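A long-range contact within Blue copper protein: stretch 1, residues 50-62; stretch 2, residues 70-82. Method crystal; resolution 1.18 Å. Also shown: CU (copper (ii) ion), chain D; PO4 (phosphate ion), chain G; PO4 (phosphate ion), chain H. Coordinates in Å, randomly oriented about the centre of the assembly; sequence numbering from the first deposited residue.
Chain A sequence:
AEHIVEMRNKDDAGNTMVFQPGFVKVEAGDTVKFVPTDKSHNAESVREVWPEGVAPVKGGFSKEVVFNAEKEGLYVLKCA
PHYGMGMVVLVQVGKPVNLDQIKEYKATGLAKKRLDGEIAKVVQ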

ATOM      1  N   TRP A  50      -9.751   3.581   2.384  1.00 11.99           N
ATOM      2  CA  TRP A  50      -8.887   4.736   2.696  1.00 11.23           C
ATOM      3  C   TRP A  50      -9.460   5.574   3.811  1.00 11.56           C
ATOM      4  O   TRP A  50     -10.688   5.722   3.809  1.00 15.50           O
ATOM      5  CB  TRP A  50      -8.727   5.547   1.452  1.00 11.78           C
ATOM      6  CG  TRP A  50      -7.683   6.587   1.418  1.00 10.01           C
ATOM      7  CD1 TRP A  50      -7.843   7.933   1.574  1.00 10.90           C
ATOM      8  CD2 TRP A  50      -6.281   6.391   1.224  1.00  9.27           C
ATOM      9  NE1 TRP A  50      -6.649   8.564   1.480  1.00 10.72           N
ATOM     10  CE2 TRP A  50      -5.666   7.652   1.259  1.00  9.17           C
ATOM     11  CE3 TRP A  50      -5.472   5.239   1.002  1.00  9.32           C
ATOM     12  CZ2 TRP A  50      -4.307   7.833   1.090  1.00  9.88           C
ATOM     13  CZ3 TRP A  50      -4.136   5.444   0.835  1.00 10.02           C
ATOM     14  CH2 TRP A  50      -3.555   6.702   0.872  1.00 10.23           C
ATOM     15  N   PRO A  51      -8.644   6.087   4.714  1.00 12.51           N
ATOM     16  CA  PRO A  51      -9.164   6.835   5.853  1.00 15.63           C
ATOM     17  C   PRO A  51     -10.001   8.025   5.422  1.00 17.36           C
ATOM     18  O   PRO A  51      -9.723   8.791   4.460  1.00 15.24           O
ATOM     19  CB  PRO A  51      -7.915   7.227   6.627  1.00 16.55           C
ATOM     20  CG  PRO A  51      -6.927   6.161   6.324  1.00 15.34           C
ATOM     21  CD  PRO A  51      -7.192   5.941   4.867  1.00 12.13           C
ATOM     22  N   GLU A  52     -11.026   8.188   6.259  1.00 22.32           N
ATOM     23  CA  GLU A  52     -12.021   9.188   6.049  1.00 24.47           C
ATOM     24  C   GLU A  52     -11.367  10.532   5.981  1.00 24.43           C
ATOM     25  O   GLU A  52     -10.552  10.879   6.884  1.00 24.56           O
ATOM     26  CB  GLU A  52     -13.071   9.128   7.191  1.00 28.46           C
ATOM     27  CG  GLU A  52     -14.430   9.620   6.611  1.00 30.45           C
ATOM     28  CD  GLU A  52     -14.508  11.137   6.774  1.00 29.02           C
ATOM     29  OE1 GLU A  52     -15.304  11.792   6.123  1.00 34.09           O
ATOM     30  OE2 GLU A  52     -13.657  11.610   7.595  1.00 34.83           O
ATOM     31  N   GLY A  53     -11.746  11.226   4.895  1.00 22.44           N
ATOM     32  CA  GLY A  53     -11.374  12.620   4.863  1.00 21.58           C
ATOM     33  C   GLY A  53      -9.952  12.894   4.439  1.00 19.79           C
ATOM     34  O   GLY A  53      -9.579  14.058   4.238  1.00 28.73           O
ATOM     35  N   VAL A  54      -9.099  11.891   4.312  1.00 13.07           N
ATOM     36  CA  VAL A  54      -7.712  12.090   3.917  1.00 10.79           C
ATOM     37  C   VAL A  54      -7.604  12.076   2.408  1.00 10.69           C
ATOM     38  O   VAL A  54      -8.185  11.209   1.740  1.00 12.28           O
ATOM     39  CB  VAL A  54      -6.800  11.005   4.504  1.00 10.56           C
ATOM     40  CG1 VAL A  54      -5.382  11.127   3.993  1.00 10.70           C
ATOM     41  CG2 VAL A  54      -6.841  11.031   6.015  1.00 12.38           C
ATOM     42  N   ALA A  55      -6.933  13.046   1.826  1.00 11.21           N
ATOM     43  CA  ALA A  55      -6.773  13.135   0.377  1.00 12.77           C
ATOM     44  C   ALA A  55      -6.300  11.817  -0.208  1.00 10.84           C
ATOM     45  O   ALA A  55      -5.361  11.217   0.290  1.00 11.95           O
ATOM     46  CB  ALA A  55      -5.782  14.245   0.100  1.00 23.25           C
ATOM     47  N   PRO A  56      -6.949  11.340  -1.263  1.00 11.52           N
ATOM     48  CA  PRO A  56      -6.474  10.090  -1.855  1.00 12.09           C
ATOM     49  C   PRO A  56      -5.237  10.290  -2.718  1.00 10.82           C
ATOM     50  O   PRO A  56      -4.837  11.399  -3.065  1.00 14.59           O
ATOM     51  CB  PRO A  56      -7.668   9.634  -2.691  1.00 15.70           C
ATOM     52  CG  PRO A  56      -8.496  10.806  -2.908  1.00 16.00           C
ATOM     53  CD  PRO A  56      -8.206  11.878  -1.862  1.00 13.05           C
ATOM     54  N   VAL A  57      -4.621   9.167  -3.062  1.00 10.43           N
ATOM     55  CA  VAL A  57      -3.453   9.063  -3.909  1.00 11.15           C
ATOM     56  C   VAL A  57      -3.881   8.400  -5.201  1.00  9.71           C
ATOM     57  O   VAL A  57      -4.582   7.376  -5.141  1.00 10.19           O
ATOM     58  CB  VAL A  57      -2.328   8.235  -3.243  1.00 10.54           C
ATOM     59  CG1 VAL A  57      -1.170   7.998  -4.148  1.00 12.77           C
ATOM     60  CG2 VAL A  57      -1.852   8.932  -1.963  1.00 13.38           C
ATOM     61  N   LYS A  58      -3.485   8.943  -6.347  1.00 10.67           N
ATOM     62  CA  LYS A  58      -3.760   8.234  -7.605  1.00 12.68           C
ATOM     63  C   LYS A  58      -2.583   8.483  -8.529  1.00 12.41           C
ATOM     64  O   LYS A  58      -2.517   9.487  -9.219  1.00 14.43           O
ATOM     65  CB  LYS A  58      -5.063   8.598  -8.262  1.00 17.83           C
ATOM     66  CG  LYS A  58      -5.356   7.687  -9.479  1.00 21.81           C
ATOM     67  CD  LYS A  58      -6.898   7.641  -9.659  1.00 28.15           C
ATOM     68  CE  LYS A  58      -7.342   6.910 -10.867  1.00 34.06           C
ATOM     69  N   GLY A  59      -1.655   7.532  -8.575  1.00 12.23           N
ATOM     70  CA  GLY A  59      -0.526   7.734  -9.457  1.00 13.55           C
ATOM     71  C   GLY A  59      -0.823   7.363 -10.885  1.00 13.84           C
ATOM     72  O   GLY A  59      -1.662   6.532 -11.221  1.00 13.99           O
ATOM     73  N   GLY A  60      -0.097   8.016 -11.762  1.00 15.50           N
ATOM     74  CA  GLY A  60      -0.205   7.689 -13.151  1.00 16.62           C
ATOM     75  C   GLY A  60       0.449   6.343 -13.497  1.00 16.65           C
ATOM     76  O   GLY A  60       1.284   5.821 -12.780  1.00 15.03           O
ATOM     77  N   PHE A  61      -0.024   5.818 -14.641  1.00 18.08           N
ATOM     78  CA  PHE A  61       0.464   4.495 -15.023  1.00 16.96           C
ATOM     79  C   PHE A  61       1.932   4.569 -15.371  1.00 17.54           C
ATOM     80  O   PHE A  61       2.408   5.428 -16.156  1.00 18.65           O
ATOM     81  CB  PHE A  61      -0.448   3.993 -16.141  1.00 21.01           C
ATOM     82  CG  PHE A  61      -0.142   2.617 -16.646  1.00 22.87           C
ATOM     83  CD1 PHE A  61       0.388   2.453 -17.915  1.00 27.72           C
ATOM     84  CD2 PHE A  61      -0.415   1.517 -15.838  1.00 24.02           C
ATOM     85  CE1 PHE A  61       0.650   1.162 -18.373  1.00 31.50           C
ATOM     86  CE2 PHE A  61      -0.115   0.221 -16.278  1.00 28.11           C
ATOM     87  CZ  PHE A  61       0.397   0.088 -17.542  1.00 32.05           C
ATOM     88  N   SER A  62       2.734   3.729 -14.786  1.00 17.20           N
ATOM     89  CA  SER A  62       4.176   3.696 -14.978  1.00 18.47           C
ATOM     90  C   SER A  62       4.873   4.925 -14.423  1.00 17.09           C
ATOM     91  O   SER A  62       6.025   5.182 -14.820  1.00 20.44           O
ATOM     92  CB  SER A  62       4.531   3.530 -16.474  1.00 22.93           C
ATOM     93  OG  SER A  62       4.320   2.233 -16.865  1.00 27.21           O
TER
HETATM   94 CU    CU D 401       1.184  -3.633 -10.873  1.00 11.31          CU
HETATM   95  P   PO4 G 404     -11.234   5.278   8.812  1.00 23.17           P
HETATM   96  O1  PO4 G 404     -11.627   5.711  10.268  1.00 35.31           O
HETATM   97  O2  PO4 G 404     -11.715   3.764   8.577  1.00 37.70           O
HETATM   98  O3  PO4 G 404     -11.952   6.195   7.761  1.00 31.01           O
HETATM   99  O4  PO4 G 404      -9.679   5.311   8.642  1.00 29.01           O
HETATM  100  P   PO4 H 405      -9.729   2.311 -10.353  1.00 33.25           P
HETATM  101  O1  PO4 H 405      -9.093   1.162 -11.212  1.00 44.72           O
HETATM  102  O2  PO4 H 405      -9.955   1.803  -8.863  1.00 41.25           O
HETATM  103  O3  PO4 H 405      -8.746   3.557 -10.312  1.00 40.98           O
HETATM  104  O4  PO4 H 405     -11.116   2.740 -10.951  1.00 44.92           O
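Stretch 2, residues 70-82: EKEGLYVLKCAPH

Stretch 2 lies on stretch 1 as a short strand, Gly-73 to Lys-78, flanked by loop or turn, against a partner with no regular helix or strand of its own. Tyr-75 comes nearest to Trp-50, the two CA atoms 5.8 Å apart. From there the register runs two ways: back to Lys-71 beside Val-54 (CA to CA 7.7 Å), and forward through Leu-77 beside Val-57 (CA to CA 8.1 Å) to Ala-80 near Phe-61 (CA to CA 8.8 Å). Trp-50 and Val-54 therefore match stretch 2 in reverse order, whereas Val-57 and Phe-61 match it in forward order, because stretch 1 doubles back on itself.

The reversal begins in a type II beta turn from Pro-51 to Val-54, closed by Val-54 N to Pro-51 O at 3.2 Å; Gly-53 takes the positive phi that this turn requires. Two weak hydrogen bonds from Trp-50 NE1, to Val-54 O (3.1 Å) and to Ala-55 O (3.2 Å), hold the indole against the returning chain.

The result is a pocket for the Tyr-75 ring. Its edge points at the face of the six-membered ring of Trp-50, centroids 4.9 Å apart and planes at 70°, with Trp-50 CH2 3.6 Å from Tyr-75 CD2. Pro-51 covers a face of the tyrosine: its CG stands 3.8 Å from the Tyr-75 ring centroid, 26° off the normal, a CH-pi contact, and 3.4 Å from Tyr-75 CE2. Val-54 meets the tyrosine edge, CG1 to Tyr-75 CE2 at 3.8 Å. The phenol hydroxyl is spent within its own stretch, Tyr-75 OH donating to Lys-71 O at 2.6 Å, which ties the loop before the strand to the ring. Alongside, Val-54 CG2 rests 4.0 Å from Lys-71 CD.

The indole in turn presents its edge to the strand: Trp-50 CE3 lies 3.4 Å from Val-76 O, and Trp-50 CZ3 is 3.8 Å from Leu-77 CD1. Leu-77 starts sideways, but its end bends nearer, so that its CD2 also meets Val-57 CG1 at 4.0 Å. Farther on the fit loosens to one exposed touch, Phe-61 CE2 to Pro-81 CG at 4.2 Å, at the edge of the phenyl ring.

No hydrogen bond joins the stretches among the modelled atoms; 446 Å² is buried, both sides summed, and the contact rests on shape. Beyond the strand, Cys-79 SG (2.2 Å from CU) and His-82 ND1 (2.0 Å from CU) bind the copper of this blue copper protein.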

ATOM      1  N   GLU A  70       0.435  11.877   6.979  1.00 11.04           N
ATOM      2  CA  GLU A  70       0.112  12.983   7.869  1.00 11.43           C
ATOM      3  C   GLU A  70      -0.745  12.544   9.040  1.00 11.96           C
ATOM      4  O   GLU A  70      -0.336  12.717  10.190  1.00 13.85           O
ATOM      5  CB  GLU A  70      -0.560  14.116   7.087  1.00 11.55           C
ATOM      6  CG  GLU A  70       0.334  14.762   6.054  1.00 12.29           C
ATOM      7  CD  GLU A  70       1.539  15.483   6.621  1.00 12.12           C
ATOM      8  OE1 GLU A  70       1.397  15.959   7.765  1.00 12.94           O
ATOM      9  OE2 GLU A  70       2.554  15.581   5.916  1.00 15.92           O
ATOM     10  N   LYS A  71      -1.933  12.049   8.798  1.00 11.91           N
ATOM     11  CA  LYS A  71      -2.855  11.594   9.807  1.00 12.10           C
ATOM     12  C   LYS A  71      -2.562  10.153  10.176  1.00 11.44           C
ATOM     13  O   LYS A  71      -2.388   9.292   9.311  1.00 11.27           O
ATOM     14  CB  LYS A  71      -4.298  11.770   9.300  1.00 12.18           C
ATOM     15  CG  LYS A  71      -5.326  11.430  10.386  1.00 15.72           C
ATOM     16  CD  LYS A  71      -6.772  11.603   9.953  1.00 19.91           C
ATOM     17  CE  LYS A  71      -7.733  11.292  11.124  1.00 24.99           C
ATOM     18  N   GLU A  72      -2.554   9.837  11.465  1.00 12.89           N
ATOM     19  CA  GLU A  72      -2.239   8.486  11.922  1.00 14.11           C
ATOM     20  C   GLU A  72      -3.278   7.516  11.414  1.00 12.70           C
ATOM     21  O   GLU A  72      -4.464   7.864  11.277  1.00 14.91           O
ATOM     22  CB  GLU A  72      -2.232   8.458  13.479  1.00 18.17           C
ATOM     23  CG  GLU A  72      -3.641   8.596  14.073  1.00 25.80           C
ATOM     24  CD  GLU A  72      -3.829   8.814  15.567  1.00 30.15           C
ATOM     25  OE1 GLU A  72      -2.849   8.595  16.315  1.00 35.58           O
ATOM     26  OE2 GLU A  72      -4.949   9.219  16.057  1.00 35.65           O
ATOM     27  N   GLY A  73      -2.843   6.293  11.160  1.00 11.88           N
ATOM     28  CA  GLY A  73      -3.708   5.186  10.760  1.00 12.18           C
ATOM     29  C   GLY A  73      -3.084   4.347   9.651  1.00 10.35           C
ATOM     30  O   GLY A  73      -1.919   4.494   9.312  1.00 10.73           O
ATOM     31  N   LEU A  74      -3.896   3.472   9.094  1.00  9.74           N
ATOM     32  CA  LEU A  74      -3.509   2.508   8.102  1.00  9.99           C
ATOM     33  C   LEU A  74      -4.073   2.840   6.751  1.00  9.03           C
ATOM     34  O   LEU A  74      -5.274   3.088   6.645  1.00 10.18           O
ATOM     35  CB  LEU A  74      -3.954   1.088   8.524  1.00 10.36           C
ATOM     36  CG  LEU A  74      -3.285   0.548   9.765  1.00 11.84           C
ATOM     37  CD1 LEU A  74      -4.035  -0.674  10.265  1.00 15.74           C
ATOM     38  CD2 LEU A  74      -1.841   0.168   9.479  1.00 15.23           C
ATOM     39  N   TYR A  75      -3.230   2.786   5.743  1.00  8.91           N
ATOM     40  CA  TYR A  75      -3.516   3.222   4.381  1.00  8.24           C
ATOM     41  C   TYR A  75      -3.208   2.089   3.398  1.00  7.85           C
ATOM     42  O   TYR A  75      -2.073   1.654   3.282  1.00  8.32           O
ATOM     43  CB  TYR A  75      -2.635   4.430   4.066  1.00  8.75           C
ATOM     44  CG  TYR A  75      -2.952   5.628   4.901  1.00  8.61           C
ATOM     45  CD1 TYR A  75      -2.400   5.804   6.158  1.00  9.50           C
ATOM     46  CD2 TYR A  75      -3.830   6.608   4.439  1.00  9.30           C
ATOM     47  CE1 TYR A  75      -2.699   6.921   6.933  1.00  9.39           C
ATOM     48  CE2 TYR A  75      -4.123   7.704   5.189  1.00 11.16           C
ATOM     49  CZ  TYR A  75      -3.572   7.862   6.444  1.00 10.40           C
ATOM     50  OH  TYR A  75      -3.858   9.004   7.171  1.00 12.39           O
ATOM     51  N   VAL A  76      -4.243   1.665   2.707  1.00  7.52           N
ATOM     52  CA  VAL A  76      -4.112   0.604   1.715  1.00  7.83           C
ATOM     53  C   VAL A  76      -4.054   1.215   0.332  1.00  7.78           C
ATOM     54  O   VAL A  76      -4.958   1.998  -0.036  1.00  7.95           O
ATOM     55  CB  VAL A  76      -5.304  -0.391   1.798  1.00  8.36           C
ATOM     56  CG1 VAL A  76      -5.086  -1.525   0.803  1.00  9.35           C
ATOM     57  CG2 VAL A  76      -5.459  -0.940   3.192  1.00  9.40           C
ATOM     58  N   LEU A  77      -3.035   0.827  -0.437  1.00  7.81           N
ATOM     59  CA  LEU A  77      -2.937   1.201  -1.841  1.00  7.82           C
ATOM     60  C   LEU A  77      -2.891  -0.061  -2.681  1.00  7.92           C
ATOM     61  O   LEU A  77      -2.460  -1.110  -2.245  1.00  8.25           O
ATOM     62  CB  LEU A  77      -1.759   2.112  -2.133  1.00  8.27           C
ATOM     63  CG  LEU A  77      -1.728   3.445  -1.407  1.00  9.08           C
ATOM     64  CD1 LEU A  77      -1.036   3.353  -0.069  1.00  9.41           C
ATOM     65  CD2 LEU A  77      -1.060   4.521  -2.268  1.00 10.00           C
ATOM     66  N   LYS A  78      -3.337   0.091  -3.934  1.00  8.41           N
ATOM     67  CA  LYS A  78      -3.283  -0.945  -4.905  1.00  8.26           C
ATOM     68  C   LYS A  78      -2.593  -0.461  -6.174  1.00  8.19           C
ATOM     69  O   LYS A  78      -2.488   0.714  -6.425  1.00  8.81           O
ATOM     70  CB  LYS A  78      -4.714  -1.435  -5.282  1.00  9.49           C
ATOM     71  CG  LYS A  78      -5.572  -0.340  -5.898  1.00 10.48           C
ATOM     72  CD  LYS A  78      -6.953  -0.870  -6.298  1.00 12.85           C
ATOM     73  CE  LYS A  78      -7.838   0.292  -6.751  1.00 17.73           C
ATOM     74  NZ  LYS A  78      -9.189  -0.156  -7.138  1.00 21.53           N
ATOM     75  N   CYS A  79      -2.204  -1.448  -6.978  1.00  8.92           N
ATOM     76  CA  CYS A  79      -1.864  -1.253  -8.378  1.00  9.11           C
ATOM     77  C   CYS A  79      -3.104  -1.625  -9.177  1.00  9.56           C
ATOM     78  O   CYS A  79      -3.613  -2.739  -9.029  1.00 10.10           O
ATOM     79  CB  CYS A  79      -0.684  -2.100  -8.779  1.00 10.00           C
ATOM     80  SG  CYS A  79      -0.435  -2.168 -10.556  1.00 10.44           S
ATOM     81  N   ALA A  80      -3.630  -0.675  -9.962  1.00  9.64           N
ATOM     82  CA  ALA A  80      -4.908  -0.914 -10.609  1.00 10.76           C
ATOM     83  C   ALA A  80      -4.914  -2.167 -11.486  1.00 11.01           C
ATOM     84  O   ALA A  80      -5.811  -3.002 -11.300  1.00 12.49           O
ATOM     85  CB  ALA A  80      -5.323   0.288 -11.445  1.00 13.20           C
ATOM     86  N   PRO A  81      -4.028  -2.377 -12.423  1.00 11.10           N
ATOM     87  CA  PRO A  81      -4.124  -3.588 -13.214  1.00 11.48           C
ATOM     88  C   PRO A  81      -3.790  -4.869 -12.482  1.00 10.80           C
ATOM     89  O   PRO A  81      -4.167  -5.937 -12.969  1.00 11.62           O
ATOM     90  CB  PRO A  81      -3.091  -3.324 -14.326  1.00 14.13           C
ATOM     91  CG  PRO A  81      -2.108  -2.414 -13.721  1.00 11.94           C
ATOM     92  CD  PRO A  81      -2.927  -1.461 -12.860  1.00 11.80           C
ATOM     93  N   HIS A  82      -3.065  -4.769 -11.365  1.00 10.51           N
ATOM     94  CA  HIS A  82      -2.630  -5.985 -10.700  1.00  9.79           C
ATOM     95  C   HIS A  82      -3.222  -6.253  -9.333  1.00  9.82           C
ATOM     96  O   HIS A  82      -2.808  -7.181  -8.659  1.00 10.65           O
ATOM     97  CB  HIS A  82      -1.104  -6.058 -10.616  1.00 10.81           C
ATOM     98  CG  HIS A  82      -0.454  -5.997 -11.963  1.00 10.96           C
ATOM     99  ND1 HIS A  82       0.552  -5.077 -12.157  1.00 10.56           N
ATOM    100  CD2 HIS A  82      -0.603  -6.703 -13.084  1.00 11.65           C
ATOM    101  CE1 HIS A  82       0.967  -5.231 -13.418  1.00 11.49           C
ATOM    102  NE2 HIS A  82       0.250  -6.196 -13.994  1.00 11.63           N
TER